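Local structure of N-terminal acetyltransferase-like protein (Chaetomium thermophilum, 5NNP) at residues D250-E254 against K286-A292; R295-N299 against N328-L332. The protein probably serves as the helical-repeat auxiliary subunit of an N-terminal acetyltransferase A complex, holding a second protein chain together with its coenzyme A analogue. All coordinates share one frame; numbering follows the deposited sequence.

Contact 1: residues D250-E254 against K286-A292; sequences DRNPE and KYPRSDA. With CMC (carboxymethyl coenzyme *a), chain B.
Tyr287 lies between Pro253 and its own neighbour Lys286, and its hydroxyl reaches Asp250. Pro253 CG sits over one ring face as a CH-pi contact, 3.9 Å from the centroid of the Tyr287 ring and 17° off the normal; Lys286 CG lies over the opposite face, toward the rim. With CG anti to the backbone N (chi1 -166°) and the chain extended beyond it, Lys286 runs out to the same carboxylate as the tyrosine. Tyr287 OH donates to Asp250 OD1 at 2.7 Å, on the anti side, while Lys286 NZ makes a 2.7 Å salt bridge to Asp250 OD1 from above the carboxylate plane, both from one face. Further along, Glu254 bends at chi2 and divides its oxygens: OE1 takes Ser290 OG at 3.1 Å and OE2 takes Ala292 N at 2.6 Å, each on the syn side. Ser290 OG also N-caps helix 292-295 through Ala293 N. From the intervening turn Arg289 NH2 donates to O7A of the ligand's 3'-phosphate, 3.1 Å away. Buried, and accepting from a serine hydroxyl and the first N-H of helix 292-295, Glu254 is probably stabilised as the anion.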
# COMPACT_ATOMS: atom_id res chain seq x y z
N ASP A 250 17.09 -12.19 19.17
CA ASP A 250 17.17 -11.49 20.43
C ASP A 250 16.55 -10.09 20.32
O ASP A 250 16.03 -9.56 21.29
CB ASP A 250 18.62 -11.41 20.91
CG ASP A 250 19.12 -12.73 21.46
OD1 ASP A 250 18.40 -13.34 22.27
OD2 ASP A 250 20.24 -13.16 21.09
N ARG A 251 16.62 -9.50 19.13
CA ARG A 251 16.06 -8.17 18.87
C ARG A 251 14.54 -8.24 18.68
O ARG A 251 13.81 -7.33 19.06
CB ARG A 251 16.72 -7.55 17.62
CG ARG A 251 16.28 -6.11 17.26
CD ARG A 251 16.80 -5.72 15.86
NE ARG A 251 16.54 -4.33 15.51
CZ ARG A 251 17.20 -3.29 16.03
NH1 ARG A 251 18.14 -3.49 16.94
NH2 ARG A 251 16.92 -2.05 15.65
N ASN A 252 14.06 -9.32 18.09
CA ASN A 252 12.65 -9.41 17.75
C ASN A 252 12.27 -10.87 17.65
O ASN A 252 12.25 -11.44 16.55
CB ASN A 252 12.37 -8.65 16.44
CG ASN A 252 10.93 -8.80 15.95
OD1 ASN A 252 10.08 -9.37 16.64
ND2 ASN A 252 10.65 -8.26 14.76
N PRO A 253 11.98 -11.49 18.80
CA PRO A 253 11.66 -12.91 18.94
C PRO A 253 10.40 -13.30 18.19
O PRO A 253 10.06 -14.48 18.15
CB PRO A 253 11.48 -13.07 20.45
CG PRO A 253 12.33 -12.00 21.03
CD PRO A 253 12.14 -10.84 20.11
N GLU A 254 9.75 -12.33 17.57
CA GLU A 254 8.43 -12.52 16.98
C GLU A 254 8.44 -12.63 15.45
O GLU A 254 7.39 -12.62 14.81
CB GLU A 254 7.52 -11.36 17.40
CG GLU A 254 6.21 -11.78 17.99
CD GLU A 254 6.38 -12.78 19.12
OE1 GLU A 254 7.34 -12.63 19.90
OE2 GLU A 254 5.54 -13.71 19.22
N LYS A 286 13.91 -17.81 27.25
CA LYS A 286 14.64 -16.55 27.33
C LYS A 286 13.69 -15.37 27.21
O LYS A 286 13.95 -14.30 27.75
CB LYS A 286 15.71 -16.49 26.24
CG LYS A 286 16.76 -15.40 26.41
CD LYS A 286 17.79 -15.46 25.29
CE LYS A 286 18.85 -14.37 25.45
NZ LYS A 286 19.81 -14.38 24.30
N TYR A 287 12.58 -15.59 26.53
CA TYR A 287 11.61 -14.54 26.23
C TYR A 287 10.17 -15.01 26.48
O TYR A 287 9.41 -15.27 25.55
CB TYR A 287 11.78 -14.06 24.78
CG TYR A 287 13.13 -13.43 24.50
CD1 TYR A 287 13.48 -12.20 25.06
CD2 TYR A 287 14.07 -14.06 23.67
CE1 TYR A 287 14.71 -11.62 24.81
CE2 TYR A 287 15.30 -13.49 23.42
CZ TYR A 287 15.62 -12.27 23.99
OH TYR A 287 16.84 -11.67 23.75
N PRO A 288 9.79 -15.11 27.77
CA PRO A 288 8.50 -15.63 28.23
C PRO A 288 7.27 -14.97 27.62
O PRO A 288 6.21 -15.59 27.63
CB PRO A 288 8.55 -15.36 29.73
CG PRO A 288 9.98 -15.38 30.05
CD PRO A 288 10.66 -14.73 28.89
N ARG A 289 7.41 -13.75 27.11
CA ARG A 289 6.26 -13.06 26.51
C ARG A 289 6.16 -13.28 25.00
O ARG A 289 5.24 -12.77 24.36
CB ARG A 289 6.33 -11.56 26.78
CG ARG A 289 6.57 -11.18 28.21
CD ARG A 289 5.85 -9.88 28.52
NE ARG A 289 4.47 -10.15 28.93
CZ ARG A 289 3.58 -9.22 29.24
NH1 ARG A 289 3.91 -7.94 29.17
NH2 ARG A 289 2.36 -9.57 29.61
N SER A 290 7.11 -14.01 24.42
CA SER A 290 7.01 -14.30 23.00
C SER A 290 5.93 -15.32 22.73
O SER A 290 5.97 -16.43 23.26
CB SER A 290 8.33 -14.80 22.43
OG SER A 290 8.10 -15.32 21.13
N ASP A 291 4.94 -14.94 21.93
CA ASP A 291 3.95 -15.90 21.48
C ASP A 291 4.59 -16.83 20.45
O ASP A 291 4.38 -18.05 20.50
CB ASP A 291 2.74 -15.20 20.87
CG ASP A 291 1.62 -16.18 20.57
OD1 ASP A 291 1.18 -16.91 21.50
OD2 ASP A 291 1.18 -16.22 19.41
N ALA A 292 5.38 -16.25 19.55
CA ALA A 292 6.04 -17.00 18.48
C ALA A 292 6.83 -18.21 18.99
O ALA A 292 6.71 -19.32 18.44
CB ALA A 292 6.96 -16.08 17.70
N1A CMC B . -8.80 -4.58 28.63
C2A CMC B . -7.86 -4.22 29.56
N3A CMC B . -6.53 -4.27 29.27
C4A CMC B . -6.12 -4.67 28.04
C5A CMC B . -7.07 -5.04 27.07
C6A CMC B . -8.43 -4.98 27.40
N6A CMC B . -9.38 -5.34 26.45
N7A CMC B . -6.32 -5.43 25.86
C8A CMC B . -5.00 -5.27 26.18
N9A CMC B . -4.94 -4.84 27.44
C1B CMC B . -3.70 -4.56 28.07
C2B CMC B . -3.20 -5.70 28.86
O2B CMC B . -2.83 -5.22 30.17
C3B CMC B . -1.99 -6.14 28.20
O3B CMC B . -0.98 -6.40 29.19
P3B CMC B . -0.90 -7.85 29.81
O7A CMC B . 0.08 -7.87 30.91
O8A CMC B . -0.59 -8.94 28.71
O9A CMC B . -2.14 -8.16 30.52
C4B CMC B . -1.53 -4.98 27.42
O4B CMC B . -2.71 -4.30 27.05
C5B CMC B . -0.86 -5.50 26.19
O5B CMC B . -1.84 -6.34 25.58
P1A CMC B . -1.74 -6.38 23.97
O1A CMC B . -2.19 -7.72 23.44
O2A CMC B . -0.29 -6.17 23.56
O3A CMC B . -2.66 -5.22 23.31
P2A CMC B . -3.46 -5.32 21.95
O4A CMC B . -4.73 -6.08 22.20
O5A CMC B . -2.64 -6.04 20.94
O6A CMC B . -3.77 -3.87 21.43
CBP CMC B . -4.89 -1.74 21.53
CCP CMC B . -4.14 -2.86 22.34
CDP CMC B . -3.86 -1.23 20.47
CEP CMC B . -5.32 -0.56 22.46
CAP CMC B . -6.15 -2.39 20.88
OAP CMC B . -7.07 -2.74 21.85
C9P CMC B . -6.86 -1.53 19.83
O9P CMC B . -6.50 -1.55 18.65
N8P CMC B . -8.00 -0.70 20.21
C7P CMC B . -8.71 0.10 19.23
C6P CMC B . -7.84 1.19 18.55
C5P CMC B . -7.20 2.00 19.65
O5P CMC B . -7.87 2.42 20.56
N4P CMC B . -5.79 2.25 19.60
C3P CMC B . -5.16 2.99 20.67
C2P CMC B . -4.92 4.44 20.27
S1P CMC B . -4.14 5.29 21.66
C1 CMC B . -2.62 6.07 21.08
C2 CMC B . -2.86 6.52 19.66
O21 CMC B . -2.51 5.82 18.71

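Contact 2: residues R295-N299 against N328-L332; sequences RLPLN and NLKHL
The two segments lie further apart at Arg295 and Leu329, whose CA atoms are 8.2 Å apart, than at Asn299 and Leu332, where the CA atoms come to 6.8 Å. Three leucines fill the middle. Leu298 CD1 meets Leu329 CD2 at 3.8 Å, the two side chains crossing obliquely, whereas Leu332 turns about a right angle across Leu298 and brings its CD1 3.8 Å from Leu298 CB. Leu332 CG also lies over one face of the His331 ring, toward the rim. His331 CG stands between its backbone N and carbonyl carbon (chi1 66°), which puts NE2 within reach of Asn299; there NE2 gives a weak hydrogen bond to Asn299 OD1 at 3.3 Å. That oxygen lies at the ring edge, near its plane, with the amide turned 79° from the ring. Arg295 sends its aliphatic part past Leu329 in the opposite sense and lays CD against the Asn328 amide, then bends at chi3 (83°) so that NH2 can form a salt bridge with Asp291. An alanine here is likely to leave Asp291 without its cationic mate and open a gap beside Asn328 and Leu329. Asn328 ND2 bonds to Asp291 as well. Helix 303-320, which lies between the two segments in the chain, packs on the leucines: Phe306 and Thr309 touch Leu298, and Tyr313 and Leu314 touch Leu329. Leu296 packs instead on helices 256-265 and 273-286, and Pro297 on the latter.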
# COMPACT_ATOMS: atom_id res chain seq x y z
N ARG A 295 4.24 -20.84 19.78
CA ARG A 295 3.21 -21.17 18.79
C ARG A 295 3.76 -21.84 17.53
O ARG A 295 3.14 -22.75 16.99
CB ARG A 295 2.46 -19.91 18.38
CG ARG A 295 1.37 -20.16 17.36
CD ARG A 295 0.85 -18.86 16.78
NE ARG A 295 1.67 -18.34 15.69
CZ ARG A 295 2.63 -17.42 15.82
NH1 ARG A 295 3.32 -17.01 14.76
NH2 ARG A 295 2.92 -16.90 17.01
N LEU A 296 4.91 -21.36 17.08
CA LEU A 296 5.52 -21.80 15.82
C LEU A 296 5.78 -23.31 15.75
O LEU A 296 5.48 -23.93 14.73
CB LEU A 296 6.82 -21.02 15.58
CG LEU A 296 6.53 -19.61 15.06
CD1 LEU A 296 7.77 -18.70 15.01
CD2 LEU A 296 5.88 -19.70 13.70
N PRO A 297 6.31 -23.92 16.83
CA PRO A 297 6.53 -25.38 16.90
C PRO A 297 5.30 -26.22 16.57
O PRO A 297 5.44 -27.42 16.33
CB PRO A 297 6.95 -25.60 18.35
CG PRO A 297 7.62 -24.32 18.73
CD PRO A 297 6.86 -23.24 18.02
N LEU A 298 4.12 -25.62 16.58
CA LEU A 298 2.91 -26.36 16.24
C LEU A 298 2.80 -26.53 14.73
O LEU A 298 1.92 -27.22 14.25
CB LEU A 298 1.66 -25.65 16.77
CG LEU A 298 1.55 -25.39 18.28
CD1 LEU A 298 0.34 -24.51 18.59
CD2 LEU A 298 1.52 -26.69 19.08
N ASN A 299 3.70 -25.90 13.99
CA ASN A 299 3.70 -26.04 12.53
C ASN A 299 4.28 -27.38 12.08
O ASN A 299 3.75 -28.01 11.17
CB ASN A 299 4.45 -24.89 11.88
CG ASN A 299 3.69 -23.59 11.95
OD1 ASN A 299 2.46 -23.59 12.01
ND2 ASN A 299 4.40 -22.46 11.94
N ASN A 328 -5.38 -17.10 15.93
CA ASN A 328 -3.94 -17.28 16.02
C ASN A 328 -3.53 -18.71 15.65
O ASN A 328 -2.35 -18.99 15.44
CB ASN A 328 -3.47 -16.94 17.43
CG ASN A 328 -2.00 -16.55 17.49
OD1 ASN A 328 -1.50 -15.82 16.64
ND2 ASN A 328 -1.30 -17.05 18.51
N LEU A 329 -4.50 -19.62 15.56
CA LEU A 329 -4.18 -21.02 15.31
C LEU A 329 -4.80 -21.64 14.04
O LEU A 329 -4.38 -22.71 13.61
CB LEU A 329 -4.57 -21.86 16.53
CG LEU A 329 -3.84 -21.60 17.85
CD1 LEU A 329 -4.49 -22.33 18.99
CD2 LEU A 329 -2.36 -21.98 17.77
N LYS A 330 -5.76 -20.95 13.43
CA LYS A 330 -6.53 -21.54 12.32
C LYS A 330 -5.69 -21.90 11.09
O LYS A 330 -6.11 -22.71 10.26
CB LYS A 330 -7.65 -20.60 11.88
CG LYS A 330 -7.19 -19.26 11.34
CD LYS A 330 -8.38 -18.43 10.95
CE LYS A 330 -8.03 -17.43 9.88
NZ LYS A 330 -9.24 -16.66 9.46
N HIS A 331 -4.50 -21.30 10.98
CA HIS A 331 -3.56 -21.64 9.91
C HIS A 331 -3.14 -23.11 9.95
O HIS A 331 -2.67 -23.64 8.94
CB HIS A 331 -2.32 -20.75 10.00
CG HIS A 331 -1.49 -20.99 11.24
ND1 HIS A 331 -1.83 -20.47 12.47
CD2 HIS A 331 -0.35 -21.70 11.42
CE1 HIS A 331 -0.92 -20.84 13.36
NE2 HIS A 331 -0.02 -21.59 12.75
N LEU A 332 -3.27 -23.74 11.11
CA LEU A 332 -2.90 -25.16 11.27
C LEU A 332 -3.96 -26.12 10.74
O LEU A 332 -3.70 -27.30 10.56
CB LEU A 332 -2.64 -25.48 12.74
CG LEU A 332 -1.46 -24.82 13.44
CD1 LEU A 332 -1.56 -25.08 14.93
CD2 LEU A 332 -0.15 -25.35 12.90

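How the contacts relate
Contact 1 comes first along the chain and contact 2 follows it, their centres about 16 Å apart and joined by the short helix 292-295. Contact 1 is only partly buried, with its exposed end held by charge and its inner end by bonds into a helix start; contact 2 is buried and mixes leucine packing with polar side chains, with a single weak hydrogen bond between its segments. Asp291, near the end of contact 1, couples them by reaching two residues of contact 2, and its OD1 bonds Tyr313 of helix 303-320. The partner protein makes salt bridges and hydrogen bonds at contact 1 and packs against contact 2. Contact 1 also hydrogen-bonds the coenzyme A analogue, which the partner holds too.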